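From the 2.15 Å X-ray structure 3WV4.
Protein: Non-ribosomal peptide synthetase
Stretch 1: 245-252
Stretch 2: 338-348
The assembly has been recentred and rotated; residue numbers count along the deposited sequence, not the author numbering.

Stretch 1 (245-252) WDFGLYKV
Stretch 2 (338-348) RMYGQTECKRI

Contact between the first turns of a helix (246-252) and the end of strand 338-340 with the loop and 3-10 turn after it, burying 333 Å² in all; the nearest CA atoms are those of Asp246 and Thr343, 7.4 Å apart. Trp245 (chi1 t) occupies the N-cap position and stays clear of the loop. Asp246 (phi/psi -58/-20, chi1 p, chi2 -3°) points toward stretch 2, and its carboxylate reaches stretch 2 through water: OD2 accepts from one water (2.8 Å) that also donates to Lys346 O (2.8 Å) and from a second (2.7 Å) that also donates to Thr343 O (3.0 Å). Thr343 (chi1 m) lies in a 3-10 segment, its OG1 3.5 Å from Asp246 OD2. Lys346 has positive phi (65/-61) and an extended end (chi1 t, chi2 p, chi3 t, chi4 t), which carries NZ to Asp246 O for a 3.0 Å hydrogen bond; Asp246 OD1 remains 4.3 Å from Lys346 NZ, beyond a salt bridge. Phe247 (chi1 t) meets Arg347 obliquely, CD1 to NH2 3.8 Å, and Met339, CE1 to CE 4.4 Å. Tyr250 (chi1 m, chi2 -104°) offers a ring face to Lys346, whose CE sits 3.6 Å from the ring centroid, a CH-pi contact. Lys251 (chi1 m) brings NZ within 3.1 Å of Arg347 NH1, a close approach of two donors with like charge, not a hydrogen bond.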

ATOM      1  N   TRP A 245       5.639  -2.322  -1.254  1.00 52.64           N
ATOM      2  CA  TRP A 245       5.467  -2.174   0.167  1.00 54.38           C
ATOM      3  C   TRP A 245       4.005  -1.665   0.301  1.00 48.29           C
ATOM      4  O   TRP A 245       3.495  -0.930  -0.552  1.00 46.89           O
ATOM      5  CB  TRP A 245       6.556  -1.193   0.641  1.00 60.56           C
ATOM      6  CG  TRP A 245       6.440  -0.606   2.030  1.00 71.02           C
ATOM      7  CD1 TRP A 245       5.672  -1.058   3.077  1.00 70.93           C
ATOM      8  CD2 TRP A 245       7.168   0.527   2.535  1.00 72.19           C
ATOM      9  NE1 TRP A 245       5.850  -0.257   4.181  1.00 71.50           N
ATOM     10  CE2 TRP A 245       6.762   0.717   3.887  1.00 74.03           C
ATOM     11  CE3 TRP A 245       8.119   1.395   1.980  1.00 73.55           C
ATOM     12  CZ2 TRP A 245       7.272   1.741   4.695  1.00 70.30           C
ATOM     13  CZ3 TRP A 245       8.624   2.415   2.776  1.00 74.10           C
ATOM     14  CH2 TRP A 245       8.196   2.576   4.131  1.00 75.80           C
ATOM     15  N   ASP A 246       3.284  -2.151   1.286  1.00 42.33           N
ATOM     16  CA  ASP A 246       1.899  -1.768   1.420  1.00 41.39           C
ATOM     17  C   ASP A 246       1.713  -0.223   1.552  1.00 40.40           C
ATOM     18  O   ASP A 246       0.643   0.325   1.252  1.00 37.20           O
ATOM     19  CB  ASP A 246       1.205  -2.575   2.543  1.00 39.82           C
ATOM     20  CG  ASP A 246       1.710  -2.263   3.932  1.00 42.78           C
ATOM     21  OD1 ASP A 246       2.656  -1.451   4.076  1.00 41.22           O
ATOM     22  OD2 ASP A 246       1.137  -2.851   4.900  1.00 40.98           O
ATOM     23  N   PHE A 247       2.769   0.481   1.932  1.00 36.50           N
ATOM     24  CA  PHE A 247       2.693   1.922   2.050  1.00 36.29           C
ATOM     25  C   PHE A 247       2.428   2.509   0.673  1.00 33.76           C
ATOM     26  O   PHE A 247       1.413   3.150   0.467  1.00 34.93           O
ATOM     27  CB  PHE A 247       3.973   2.495   2.716  1.00 40.46           C
ATOM     28  CG  PHE A 247       3.843   3.929   3.189  1.00 45.30           C
ATOM     29  CD1 PHE A 247       2.584   4.560   3.322  1.00 47.63           C
ATOM     30  CD2 PHE A 247       4.972   4.659   3.538  1.00 45.79           C
ATOM     31  CE1 PHE A 247       2.482   5.863   3.764  1.00 44.59           C
ATOM     32  CE2 PHE A 247       4.860   5.965   4.009  1.00 42.28           C
ATOM     33  CZ  PHE A 247       3.632   6.565   4.104  1.00 44.66           C
ATOM     34  N   GLY A 248       3.287   2.210  -0.291  1.00 32.57           N
ATOM     35  CA  GLY A 248       3.066   2.673  -1.664  1.00 33.10           C
ATOM     36  C   GLY A 248       1.851   2.057  -2.349  1.00 32.68           C
ATOM     37  O   GLY A 248       1.163   2.712  -3.130  1.00 34.79           O
ATOM     38  N   LEU A 249       1.587   0.803  -2.074  1.00 29.46           N
ATOM     39  CA  LEU A 249       0.431   0.150  -2.667  1.00 32.37           C
ATOM     40  C   LEU A 249      -0.883   0.904  -2.407  1.00 29.02           C
ATOM     41  O   LEU A 249      -1.731   1.016  -3.283  1.00 27.95           O
ATOM     42  CB  LEU A 249       0.315  -1.286  -2.122  1.00 35.35           C
ATOM     43  CG  LEU A 249      -0.110  -2.506  -2.971  1.00 40.13           C
ATOM     44  CD1 LEU A 249      -1.186  -3.367  -2.320  1.00 38.78           C
ATOM     45  CD2 LEU A 249      -0.455  -2.189  -4.414  1.00 40.38           C
ATOM     46  N   TYR A 250      -1.038   1.387  -1.182  1.00 27.54           N
ATOM     47  CA  TYR A 250      -2.255   2.058  -0.777  1.00 28.70           C
ATOM     48  C   TYR A 250      -2.299   3.463  -1.272  1.00 28.72           C
ATOM     49  O   TYR A 250      -3.363   4.103  -1.290  1.00 27.89           O
ATOM     50  CB  TYR A 250      -2.455   2.035   0.734  1.00 27.65           C
ATOM     51  CG  TYR A 250      -3.104   0.767   1.205  1.00 27.37           C
ATOM     52  CD1 TYR A 250      -4.416   0.735   1.566  1.00 27.41           C
ATOM     53  CD2 TYR A 250      -2.375  -0.402   1.251  1.00 27.77           C
ATOM     54  CE1 TYR A 250      -4.987  -0.435   2.029  1.00 29.41           C
ATOM     55  CE2 TYR A 250      -2.917  -1.585   1.689  1.00 29.46           C
ATOM     56  CZ  TYR A 250      -4.232  -1.613   2.076  1.00 29.66           C
ATOM     57  OH  TYR A 250      -4.790  -2.785   2.508  1.00 30.10           O
ATOM     58  N   LYS A 251      -1.150   3.964  -1.678  1.00 27.37           N
ATOM     59  CA  LYS A 251      -1.165   5.236  -2.357  1.00 26.88           C
ATOM     60  C   LYS A 251      -1.670   5.019  -3.775  1.00 26.91           C
ATOM     61  O   LYS A 251      -2.393   5.857  -4.283  1.00 26.11           O
ATOM     62  CB  LYS A 251       0.173   6.003  -2.147  1.00 26.96           C
ATOM     63  CG  LYS A 251       0.364   6.545  -0.650  1.00 25.89           C
ATOM     64  CD  LYS A 251      -0.859   6.481   0.447  1.00 24.40           C
ATOM     65  CE  LYS A 251      -0.687   5.473   1.628  1.00 24.56           C
ATOM     66  NZ  LYS A 251      -1.110   5.793   3.104  1.00 25.35           N
ATOM     67  N   VAL A 252      -1.404   3.852  -4.367  1.00 28.63           N
ATOM     68  CA  VAL A 252      -2.047   3.475  -5.667  1.00 28.76           C
ATOM     69  C   VAL A 252      -3.570   3.349  -5.470  1.00 29.53           C
ATOM     70  O   VAL A 252      -4.352   3.877  -6.248  1.00 26.54           O
ATOM     71  CB  VAL A 252      -1.558   2.113  -6.174  1.00 29.77           C
ATOM     72  CG1 VAL A 252      -2.313   1.695  -7.433  1.00 30.87           C
ATOM     73  CG2 VAL A 252      -0.072   2.117  -6.425  1.00 30.94           C
ATOM     74  N   ARG A 338       0.591  12.198  11.827  1.00 25.07           N
ATOM     75  CA  ARG A 338       1.117  11.000  12.412  1.00 27.83           C
ATOM     76  C   ARG A 338       0.171   9.858  12.239  1.00 27.27           C
ATOM     77  O   ARG A 338      -1.052  10.029  12.305  1.00 26.60           O
ATOM     78  CB  ARG A 338       1.464  11.210  13.891  1.00 31.96           C
ATOM     79  CG  ARG A 338       2.651  12.180  14.171  1.00 33.26           C
ATOM     80  CD  ARG A 338       2.196  13.488  14.873  1.00 39.24           C
ATOM     81  NE  ARG A 338       1.582  13.270  16.161  1.00 39.46           N
ATOM     82  CZ  ARG A 338       0.766  14.091  16.826  1.00 38.65           C
ATOM     83  NH1 ARG A 338       0.312  15.235  16.348  1.00 37.65           N
ATOM     84  NH2 ARG A 338       0.385  13.723  18.041  1.00 42.81           N
ATOM     85  N   MET A 339       0.729   8.665  12.057  1.00 27.48           N
ATOM     86  CA  MET A 339      -0.049   7.450  11.843  1.00 29.22           C
ATOM     87  C   MET A 339       0.666   6.283  12.498  1.00 28.01           C
ATOM     88  O   MET A 339       1.857   6.327  12.669  1.00 27.13           O
ATOM     89  CB  MET A 339      -0.182   7.167  10.336  1.00 28.44           C
ATOM     90  CG  MET A 339      -0.625   8.414   9.566  1.00 30.99           C
ATOM     91  SD  MET A 339      -1.188   8.096   7.923  1.00 30.61           S
ATOM     92  CE  MET A 339       0.355   7.573   7.225  1.00 36.82           C
ATOM     93  N   TYR A 340      -0.075   5.244  12.836  1.00 25.86           N
ATOM     94  CA  TYR A 340       0.523   4.020  13.356  1.00 26.06           C
ATOM     95  C   TYR A 340      -0.238   2.870  12.789  1.00 25.31           C
ATOM     96  O   TYR A 340      -1.471   2.941  12.601  1.00 25.90           O
ATOM     97  CB  TYR A 340       0.483   4.026  14.890  1.00 26.91           C
ATOM     98  CG  TYR A 340       0.485   2.672  15.507  1.00 27.87           C
ATOM     99  CD1 TYR A 340       1.664   1.848  15.463  1.00 29.48           C
ATOM    100  CD2 TYR A 340      -0.628   2.189  16.195  1.00 27.63           C
ATOM    101  CE1 TYR A 340       1.668   0.603  16.073  1.00 29.82           C
ATOM    102  CE2 TYR A 340      -0.630   0.927  16.779  1.00 29.49           C
ATOM    103  CZ  TYR A 340       0.534   0.146  16.739  1.00 30.73           C
ATOM    104  OH  TYR A 340       0.519  -1.126  17.306  1.00 34.28           O
ATOM    105  N   GLY A 341       0.471   1.820  12.452  1.00 25.23           N
ATOM    106  CA  GLY A 341      -0.160   0.638  11.940  1.00 26.53           C
ATOM    107  C   GLY A 341       0.755  -0.557  11.887  1.00 27.81           C
ATOM    108  O   GLY A 341       1.938  -0.439  12.177  1.00 29.92           O
ATOM    109  N   GLN A 342       0.199  -1.696  11.476  1.00 29.79           N
ATOM    110  CA  GLN A 342       0.947  -2.920  11.169  1.00 32.71           C
ATOM    111  C   GLN A 342       0.369  -3.436   9.893  1.00 29.80           C
ATOM    112  O   GLN A 342      -0.817  -3.233   9.642  1.00 34.20           O
ATOM    113  CB  GLN A 342       0.684  -4.034  12.216  1.00 32.76           C
ATOM    114  CG  GLN A 342       1.417  -3.873  13.537  1.00 37.79           C
ATOM    115  CD  GLN A 342       1.169  -5.033  14.511  1.00 39.07           C
ATOM    116  OE1 GLN A 342       0.290  -5.883  14.330  1.00 45.94           O
ATOM    117  NE2 GLN A 342       1.986  -5.098  15.508  1.00 40.74           N
ATOM    118  N   THR A 343       1.150  -4.253   9.197  1.00 28.32           N
ATOM    119  CA  THR A 343       0.700  -4.935   8.006  1.00 28.13           C
ATOM    120  C   THR A 343      -0.517  -5.836   8.211  1.00 30.23           C
ATOM    121  O   THR A 343      -1.438  -5.860   7.367  1.00 30.01           O
ATOM    122  CB  THR A 343       1.865  -5.742   7.417  1.00 28.72           C
ATOM    123  OG1 THR A 343       2.964  -4.871   7.168  1.00 27.09           O
ATOM    124  CG2 THR A 343       1.445  -6.329   6.115  1.00 28.05           C
ATOM    125  N   GLU A 344      -0.618  -6.420   9.409  1.00 31.06           N
ATOM    126  CA  GLU A 344      -1.706  -7.323   9.770  1.00 31.35           C
ATOM    127  C   GLU A 344      -3.108  -6.719   9.678  1.00 29.58           C
ATOM    128  O   GLU A 344      -4.128  -7.455   9.511  1.00 29.04           O
ATOM    129  CB  GLU A 344      -1.448  -7.876  11.191  1.00 34.77           C
ATOM    130  CG  GLU A 344      -0.378  -8.956  11.295  1.00 34.42           C
ATOM    131  CD  GLU A 344       1.075  -8.447  11.287  1.00 36.09           C
ATOM    132  OE1 GLU A 344       1.384  -7.268  10.986  1.00 34.38           O
ATOM    133  OE2 GLU A 344       1.952  -9.289  11.526  1.00 39.34           O
ATOM    134  N   CYS A 345      -3.197  -5.393   9.691  1.00 29.44           N
ATOM    135  CA  CYS A 345      -4.490  -4.726   9.409  1.00 27.75           C
ATOM    136  C   CYS A 345      -4.370  -3.408   8.613  1.00 27.11           C
ATOM    137  O   CYS A 345      -5.220  -2.534   8.672  1.00 28.83           O
ATOM    138  CB  CYS A 345      -5.170  -4.468  10.744  1.00 27.94           C
ATOM    139  SG  CYS A 345      -4.372  -3.283  11.790  1.00 29.64           S
ATOM    140  N   LYS A 346      -3.282  -3.272   7.881  1.00 27.64           N
ATOM    141  CA  LYS A 346      -2.853  -2.062   7.180  1.00 25.78           C
ATOM    142  C   LYS A 346      -2.508  -0.923   8.078  1.00 25.32           C
ATOM    143  O   LYS A 346      -1.374  -0.419   8.005  1.00 25.37           O
ATOM    144  CB  LYS A 346      -3.843  -1.629   6.116  1.00 26.10           C
ATOM    145  CG  LYS A 346      -3.469  -0.363   5.399  1.00 26.08           C
ATOM    146  CD  LYS A 346      -2.016  -0.179   4.971  1.00 27.62           C
ATOM    147  CE  LYS A 346      -1.826   1.206   4.312  1.00 26.53           C
ATOM    148  NZ  LYS A 346      -0.466   1.502   3.738  1.00 28.13           N
ATOM    149  N   ARG A 347      -3.472  -0.441   8.871  1.00 25.30           N
ATOM    150  CA  ARG A 347      -3.245   0.725   9.689  1.00 23.62           C
ATOM    151  C   ARG A 347      -4.147   0.726  10.903  1.00 23.55           C
ATOM    152  O   ARG A 347      -5.265   0.172  10.880  1.00 26.64           O
ATOM    153  CB  ARG A 347      -3.352   2.013   8.849  1.00 23.33           C
ATOM    154  CG  ARG A 347      -2.848   3.217   9.564  1.00 23.42           C
ATOM    155  CD  ARG A 347      -2.501   4.399   8.674  1.00 23.92           C
ATOM    156  NE  ARG A 347      -1.346   4.097   7.848  1.00 24.81           N
ATOM    157  CZ  ARG A 347      -1.227   4.443   6.569  1.00 28.52           C
ATOM    158  NH1 ARG A 347      -2.180   5.187   5.978  1.00 29.25           N
ATOM    159  NH2 ARG A 347      -0.123   4.146   5.902  1.00 28.35           N
ATOM    160  N   ILE A 348      -3.671   1.325  11.960  1.00 23.19           N
ATOM    161  CA  ILE A 348      -4.382   1.260  13.231  1.00 25.60           C
ATOM    162  C   ILE A 348      -4.969   2.580  13.652  1.00 24.93           C
ATOM    163  O   ILE A 348      -6.142   2.627  14.095  1.00 27.27           O
ATOM    164  CB  ILE A 348      -3.450   0.758  14.348  1.00 25.51           C
ATOM    165  CG1 ILE A 348      -3.198  -0.700  13.989  1.00 27.29           C
ATOM    166  CG2 ILE A 348      -4.109   0.906  15.714  1.00 26.17           C
ATOM    167  CD1 ILE A 348      -2.134  -1.481  14.719  1.00 27.90           C
TER
HETATM  168  O   HOH W   1       1.103  -1.380   7.290  1.00 27.72           O
HETATM  169  O   HOH W   2      -1.279  -4.112   4.936  1.00 31.83           O
HETATM  170  O   HOH W   3       1.268   0.977   5.963  1.00 38.97           O